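Local coordinates for protein cytochrome c, putative (Geobacter sulfurreducens, PDB 2CZS) that probably carries electrons through two covalently attached c-type hemes, each with its iron held between two histidines, at residues 21-26 with 31-36; 9-14 with 64-69. One frame throughout, in Å; residues are numbered along the deposited sequence.

Interaction 1: residues 21-26 with 31-36; sequences YDAFAQ and LDLDRQ. With NA (sodium ion), chain E.
Leu33 meets Ala23 and Phe24 where helix 30-37 lies against helix 18-25, and walking along 31-36 shows how little else crosses between them. Asp32, one residue before the contact, serves its own helix: its OD1 lies in the plane of the Arg35 guanidinium, in a salt bridge of 3.5 Å from Arg35 NE. Leu33 then does the joining. Its CG stands anti to its own carbonyl carbon (chi1 -64°), and the isobutyl fork spreads both methyls toward the other helix. Leu33 CD2 rests on the methyl of Ala23, 3.7 Å from Ala23 CB. The other branch goes to the root of the neighbouring side chain, with Leu33 CD1 4.1 Å from Phe24 CB; it approaches the Phe24 ring obliquely. That ring is occupied elsewhere, stacking with Phe71 and receiving Lys30 in a cation-pi contact. Asp34 takes no part in the packing; its OD2 binds the sodium ion at 2.9 Å. Gln36 folds back along its helix, where Gln36 NE2 makes a weak hydrogen bond of 3.3 Å to Asp32 O. No hydrogen bond links 21-26 to 31-36, so apolar contact alone joins them. The arrangement is two consecutive short helices packed side by side through one leucine, with Leu33 and Gln36 of helix 30-37 helping to line a c-type heme pocket.

Interaction 2: residues 9-14 with 64-69; sequences KKVPLD and RCLFCH. With HEM (protoporphyrin IX containing Fe), chain G; SO4 (sulfate ion), chain D.
Lys9 O meets the edge of the His69 ring: the extended, irregular backbone of 9-14 passes beside the short helix 65-68 and turns this carbonyl to the histidine that follows the helix. The bond from His69 ND1 to Lys9 O is 2.7 Å long, with an N-H...O angle of 153°. The oxygen lies in the plane of the imidazole and the donor in the plane of the carbonyl, which fixes the rotation of the ring. Across that ring, His69 NE2 binds the heme iron at 2.0 Å, with His54 as the other axial ligand. Lys9 O is thus second-shell to the iron, and its pull on the N-H would probably make the imidazole a stronger donor. Lys9 also holds propionates. Its backbone N points almost straight at HEM O2D (2.7 Å, 178°), while the extended side chain brings Lys9 NZ to 3.0 Å from HEM O2A; Lys9 NZ also hydrogen-bonds propionate oxygen O1A of the second heme, bridging the two. Val11 supplies the apolar part: with CG1 anti to the backbone N (chi1 -180°), its other methyl, Val11 CG2, meets Leu66 CD2 at 3.7 Å as the two side chains cross obliquely. Before the helix, the Arg64 guanidinium lies over the Phe67 ring and bonds weakly through NH1 to a sulfate probably left from crystallisation. Cys65 and Cys68 are covalently attached to the same porphyrin through their sulfurs. With His69 they form the CXXCH heme-binding motif of c-type cytochromes, its histidine buttressed by the Lys9 carbonyl.

How the interactions relate
Interaction 1 is nested in the chain loop that interaction 2 closes, and the two centres lie 11 Å apart. They meet directly at two places. Tyr21 OH reaches Val11 O at 2.6 Å, a probable hydrogen bond that ties helix 18-25 to 9-14. At the other, Asp34 OD1 is 3.0 Å from Leu66 N, probably hydrogen-bonded near the start of helix 65-68, so one aspartate serves both this helix start and the metal. Leu33 also touches Leu66, joining the apolar parts of both contacts. Interaction 2 holds the covalent site and an axial histidine of one heme; Leu33 of interaction 1 lies about 6 Å, side chain to side chain, from Cys37, a covalent attachment point of the other.

Interaction 1: residues 21-26 with 31-36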
# COMPACT_ATOMS: atom_id res chain seq x y z
N TYR A 21 5.43 -3.96 -7.24
CA TYR A 21 6.41 -5.04 -7.17
C TYR A 21 7.64 -4.74 -8.05
O TYR A 21 8.78 -4.88 -7.59
CB TYR A 21 5.79 -6.37 -7.63
CG TYR A 21 5.04 -7.12 -6.55
CD1 TYR A 21 3.70 -6.82 -6.24
CD2 TYR A 21 5.66 -8.13 -5.82
CE1 TYR A 21 3.02 -7.52 -5.23
CE2 TYR A 21 4.98 -8.84 -4.83
CZ TYR A 21 3.66 -8.53 -4.55
OH TYR A 21 3.03 -9.23 -3.57
N ASP A 22 7.38 -4.32 -9.28
CA ASP A 22 8.45 -4.03 -10.24
C ASP A 22 9.29 -2.83 -9.77
O ASP A 22 10.52 -2.91 -9.76
CB ASP A 22 7.92 -3.75 -11.67
CG ASP A 22 7.34 -4.99 -12.37
OD1 ASP A 22 7.70 -6.13 -12.02
OD2 ASP A 22 6.51 -4.83 -13.28
N ALA A 23 8.63 -1.76 -9.34
CA ALA A 23 9.30 -0.54 -8.85
C ALA A 23 10.16 -0.87 -7.63
O ALA A 23 11.32 -0.46 -7.55
CB ALA A 23 8.29 0.54 -8.49
N PHE A 24 9.59 -1.62 -6.70
CA PHE A 24 10.32 -2.07 -5.52
C PHE A 24 11.59 -2.86 -5.88
O PHE A 24 12.68 -2.58 -5.34
CB PHE A 24 9.41 -2.89 -4.61
CG PHE A 24 10.05 -3.21 -3.28
CD1 PHE A 24 10.47 -2.17 -2.43
CD2 PHE A 24 10.25 -4.53 -2.88
CE1 PHE A 24 11.08 -2.44 -1.20
CE2 PHE A 24 10.85 -4.81 -1.65
CZ PHE A 24 11.26 -3.76 -0.81
N ALA A 25 11.44 -3.78 -6.84
CA ALA A 25 12.56 -4.60 -7.35
C ALA A 25 13.65 -3.74 -7.99
O ALA A 25 14.80 -4.15 -8.07
CB ALA A 25 12.05 -5.62 -8.36
N GLN A 26 13.26 -2.56 -8.44
CA GLN A 26 14.16 -1.66 -9.16
C GLN A 26 14.83 -0.64 -8.22
O GLN A 26 15.64 0.17 -8.67
CB GLN A 26 13.41 -0.95 -10.29
CG GLN A 26 12.95 -1.90 -11.41
CD GLN A 26 11.87 -1.30 -12.33
OE1 GLN A 26 11.45 -1.94 -13.30
NE2 GLN A 26 11.43 -0.07 -12.03
N LEU A 31 8.30 4.78 0.91
CA LEU A 31 7.46 5.96 1.10
C LEU A 31 6.91 6.49 -0.23
O LEU A 31 5.73 6.83 -0.34
CB LEU A 31 8.20 7.09 1.85
CG LEU A 31 8.31 7.01 3.37
CD1 LEU A 31 8.99 8.29 3.83
CD2 LEU A 31 6.95 6.83 4.09
N ASP A 32 7.75 6.52 -1.26
CA ASP A 32 7.28 6.95 -2.59
C ASP A 32 6.19 6.03 -3.13
O ASP A 32 5.19 6.48 -3.69
CB ASP A 32 8.43 7.06 -3.59
CG ASP A 32 9.37 8.18 -3.26
OD1 ASP A 32 8.92 9.13 -2.59
OD2 ASP A 32 10.55 8.08 -3.63
N LEU A 33 6.38 4.72 -2.92
CA LEU A 33 5.36 3.75 -3.30
C LEU A 33 4.09 3.92 -2.50
O LEU A 33 2.98 3.89 -3.07
CB LEU A 33 5.91 2.34 -3.21
CG LEU A 33 7.05 2.09 -4.19
CD1 LEU A 33 7.67 0.72 -3.94
CD2 LEU A 33 6.60 2.20 -5.65
N ASP A 34 4.20 4.12 -1.19
CA ASP A 34 3.04 4.31 -0.34
C ASP A 34 2.15 5.46 -0.85
O ASP A 34 0.94 5.39 -0.77
CB ASP A 34 3.46 4.66 1.08
CG ASP A 34 4.11 3.55 1.83
OD1 ASP A 34 3.79 2.36 1.63
OD2 ASP A 34 4.90 3.88 2.73
N ARG A 35 2.77 6.53 -1.36
CA ARG A 35 2.01 7.69 -1.82
C ARG A 35 1.13 7.27 -2.99
O ARG A 35 0.02 7.78 -3.12
CB ARG A 35 2.93 8.85 -2.25
CG ARG A 35 4.12 9.12 -1.31
CD ARG A 35 5.18 10.13 -1.87
NE ARG A 35 6.18 10.53 -0.86
CZ ARG A 35 5.86 11.28 0.19
NH1 ARG A 35 4.60 11.67 0.33
NH2 ARG A 35 6.75 11.63 1.10
N GLN A 36 1.63 6.36 -3.85
CA GLN A 36 0.86 5.89 -5.01
C GLN A 36 -0.31 4.98 -4.65
O GLN A 36 -1.29 4.91 -5.39
CB GLN A 36 1.77 5.22 -6.06
CG GLN A 36 2.82 6.17 -6.68
CD GLN A 36 4.02 5.45 -7.28
OE1 GLN A 36 3.88 4.49 -8.02
NE2 GLN A 36 5.21 5.95 -6.98
NA NA E . 6.46 2.12 4.47

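Interaction 2: residues 9-14 with 64-69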
# COMPACT_ATOMS: atom_id res chain seq x y z
N LYS A 9 -2.69 -8.70 5.78
CA LYS A 9 -2.63 -9.14 4.41
C LYS A 9 -1.51 -8.50 3.58
O LYS A 9 -1.17 -7.30 3.74
CB LYS A 9 -3.99 -8.99 3.74
CG LYS A 9 -5.04 -9.90 4.36
CD LYS A 9 -6.41 -9.59 3.83
CE LYS A 9 -7.31 -10.81 3.79
NZ LYS A 9 -8.44 -10.56 2.86
N LYS A 10 -0.90 -9.33 2.74
CA LYS A 10 0.18 -8.89 1.88
C LYS A 10 -0.39 -8.22 0.65
O LYS A 10 -1.57 -8.34 0.35
CB LYS A 10 1.08 -10.07 1.50
CG LYS A 10 2.01 -10.46 2.63
CD LYS A 10 2.67 -11.79 2.39
CE LYS A 10 3.75 -12.03 3.43
NZ LYS A 10 3.16 -12.25 4.79
N VAL A 11 0.47 -7.48 -0.06
CA VAL A 11 0.06 -6.85 -1.30
C VAL A 11 -0.24 -7.91 -2.36
O VAL A 11 0.63 -8.72 -2.64
CB VAL A 11 1.16 -5.85 -1.81
CG1 VAL A 11 0.74 -5.17 -3.10
CG2 VAL A 11 1.49 -4.80 -0.75
N PRO A 12 -1.46 -7.92 -2.94
CA PRO A 12 -1.73 -8.92 -3.99
C PRO A 12 -0.74 -8.87 -5.15
O PRO A 12 -0.37 -7.79 -5.60
CB PRO A 12 -3.13 -8.52 -4.48
CG PRO A 12 -3.74 -7.90 -3.33
CD PRO A 12 -2.65 -7.11 -2.66
N LEU A 13 -0.29 -10.04 -5.62
CA LEU A 13 0.49 -10.07 -6.85
C LEU A 13 -0.46 -10.27 -7.99
O LEU A 13 -0.80 -11.41 -8.38
CB LEU A 13 1.59 -11.14 -6.87
CG LEU A 13 2.43 -11.14 -8.17
CD1 LEU A 13 3.11 -9.77 -8.47
CD2 LEU A 13 3.45 -12.33 -8.24
N ASP A 14 -0.93 -9.14 -8.50
CA ASP A 14 -1.94 -9.14 -9.56
C ASP A 14 -1.75 -7.93 -10.44
O ASP A 14 -0.81 -7.18 -10.21
CB ASP A 14 -3.37 -9.22 -8.98
CG ASP A 14 -3.74 -8.04 -8.10
OD1 ASP A 14 -4.79 -8.14 -7.44
OD2 ASP A 14 -3.02 -7.02 -8.10
N ARG A 64 1.86 4.60 6.07
CA ARG A 64 2.99 3.74 5.69
C ARG A 64 2.46 2.34 5.30
O ARG A 64 2.63 1.37 6.07
CB ARG A 64 4.06 3.65 6.80
CG ARG A 64 4.83 4.92 7.09
CD ARG A 64 5.91 4.67 8.15
NE ARG A 64 6.91 3.69 7.72
CZ ARG A 64 7.71 3.01 8.54
NH1 ARG A 64 7.63 3.16 9.86
NH2 ARG A 64 8.59 2.14 8.05
N CYS A 65 1.86 2.24 4.12
CA CYS A 65 1.18 0.98 3.75
C CYS A 65 2.12 -0.21 3.86
O CYS A 65 1.75 -1.27 4.42
CB CYS A 65 0.67 1.03 2.32
SG CYS A 65 -0.28 2.49 1.89
N LEU A 66 3.30 -0.05 3.29
CA LEU A 66 4.24 -1.14 3.07
C LEU A 66 4.94 -1.55 4.32
O LEU A 66 5.65 -2.54 4.32
CB LEU A 66 5.21 -0.83 1.93
CG LEU A 66 4.50 -0.77 0.56
CD1 LEU A 66 5.47 -0.19 -0.47
CD2 LEU A 66 3.96 -2.16 0.12
N PHE A 67 4.70 -0.81 5.40
CA PHE A 67 5.30 -1.13 6.68
C PHE A 67 4.48 -2.27 7.29
O PHE A 67 5.06 -3.20 7.89
CB PHE A 67 5.32 0.09 7.58
CG PHE A 67 5.97 -0.15 8.88
CD1 PHE A 67 7.26 -0.64 8.94
CD2 PHE A 67 5.29 0.13 10.06
CE1 PHE A 67 7.88 -0.87 10.16
CE2 PHE A 67 5.91 -0.10 11.30
CZ PHE A 67 7.19 -0.61 11.34
N CYS A 68 3.16 -2.19 7.14
CA CYS A 68 2.27 -3.25 7.66
C CYS A 68 1.89 -4.29 6.64
O CYS A 68 1.65 -5.44 7.00
CB CYS A 68 1.02 -2.64 8.23
SG CYS A 68 1.42 -1.42 9.50
N HIS A 69 1.78 -3.89 5.37
CA HIS A 69 1.37 -4.81 4.30
C HIS A 69 2.60 -5.10 3.45
O HIS A 69 2.99 -4.30 2.59
CB HIS A 69 0.23 -4.25 3.43
CG HIS A 69 -1.01 -3.91 4.18
ND1 HIS A 69 -1.93 -4.86 4.61
CD2 HIS A 69 -1.50 -2.71 4.55
CE1 HIS A 69 -2.93 -4.23 5.21
NE2 HIS A 69 -2.70 -2.93 5.18
CHA HEM G . -6.67 -3.80 6.38
CHB HEM G . -4.63 -1.44 2.73
CHC HEM G . -1.94 1.10 5.76
CHD HEM G . -2.71 -2.54 8.91
C1A HEM G . -6.45 -3.33 5.12
C2A HEM G . -7.21 -3.60 3.92
C3A HEM G . -6.64 -2.92 2.91
C4A HEM G . -5.49 -2.22 3.45
CMA HEM G . -7.07 -2.90 1.44
CAA HEM G . -8.47 -4.52 3.87
CBA HEM G . -8.04 -5.98 3.82
CGA HEM G . -9.21 -6.89 3.49
O1A HEM G . -10.03 -6.55 2.59
O2A HEM G . -9.32 -7.97 4.13
C1B HEM G . -3.77 -0.50 3.19
C2B HEM G . -3.16 0.57 2.41
C3B HEM G . -2.42 1.28 3.29
C4B HEM G . -2.55 0.70 4.60
CMB HEM G . -3.31 0.78 0.88
CAB HEM G . -1.60 2.57 3.02
CBB HEM G . -2.42 3.61 2.65
C1C HEM G . -1.84 0.31 6.88
C2C HEM G . -0.96 0.50 8.01
C3C HEM G . -1.15 -0.50 8.87
C4C HEM G . -2.18 -1.39 8.32
CMC HEM G . 0.04 1.68 8.09
CAC HEM G . -0.46 -0.73 10.23
CBC HEM G . -0.24 0.29 11.07
C1D HEM G . -3.86 -3.20 8.55
C2D HEM G . -4.51 -4.26 9.32
C3D HEM G . -5.76 -4.65 8.55
C4D HEM G . -5.75 -3.80 7.39
CMD HEM G . -4.06 -4.89 10.66
CAD HEM G . -6.78 -5.74 8.93
CBD HEM G . -6.10 -7.08 8.60
CGD HEM G . -5.92 -7.24 7.11
O1D HEM G . -6.97 -7.37 6.40
O2D HEM G . -4.75 -7.23 6.63
NA HEM G . -5.41 -2.48 4.78
NB HEM G . -3.41 -0.37 4.51
NC HEM G . -2.57 -0.85 7.13
ND HEM G . -4.61 -2.97 7.43
FE HEM G . -3.99 -1.63 5.99
S SO4 D . 10.79 1.44 12.13
O1 SO4 D . 12.03 2.21 12.02
O2 SO4 D . 10.95 0.50 13.24
O3 SO4 D . 9.66 2.36 12.36
O4 SO4 D . 10.53 0.69 10.90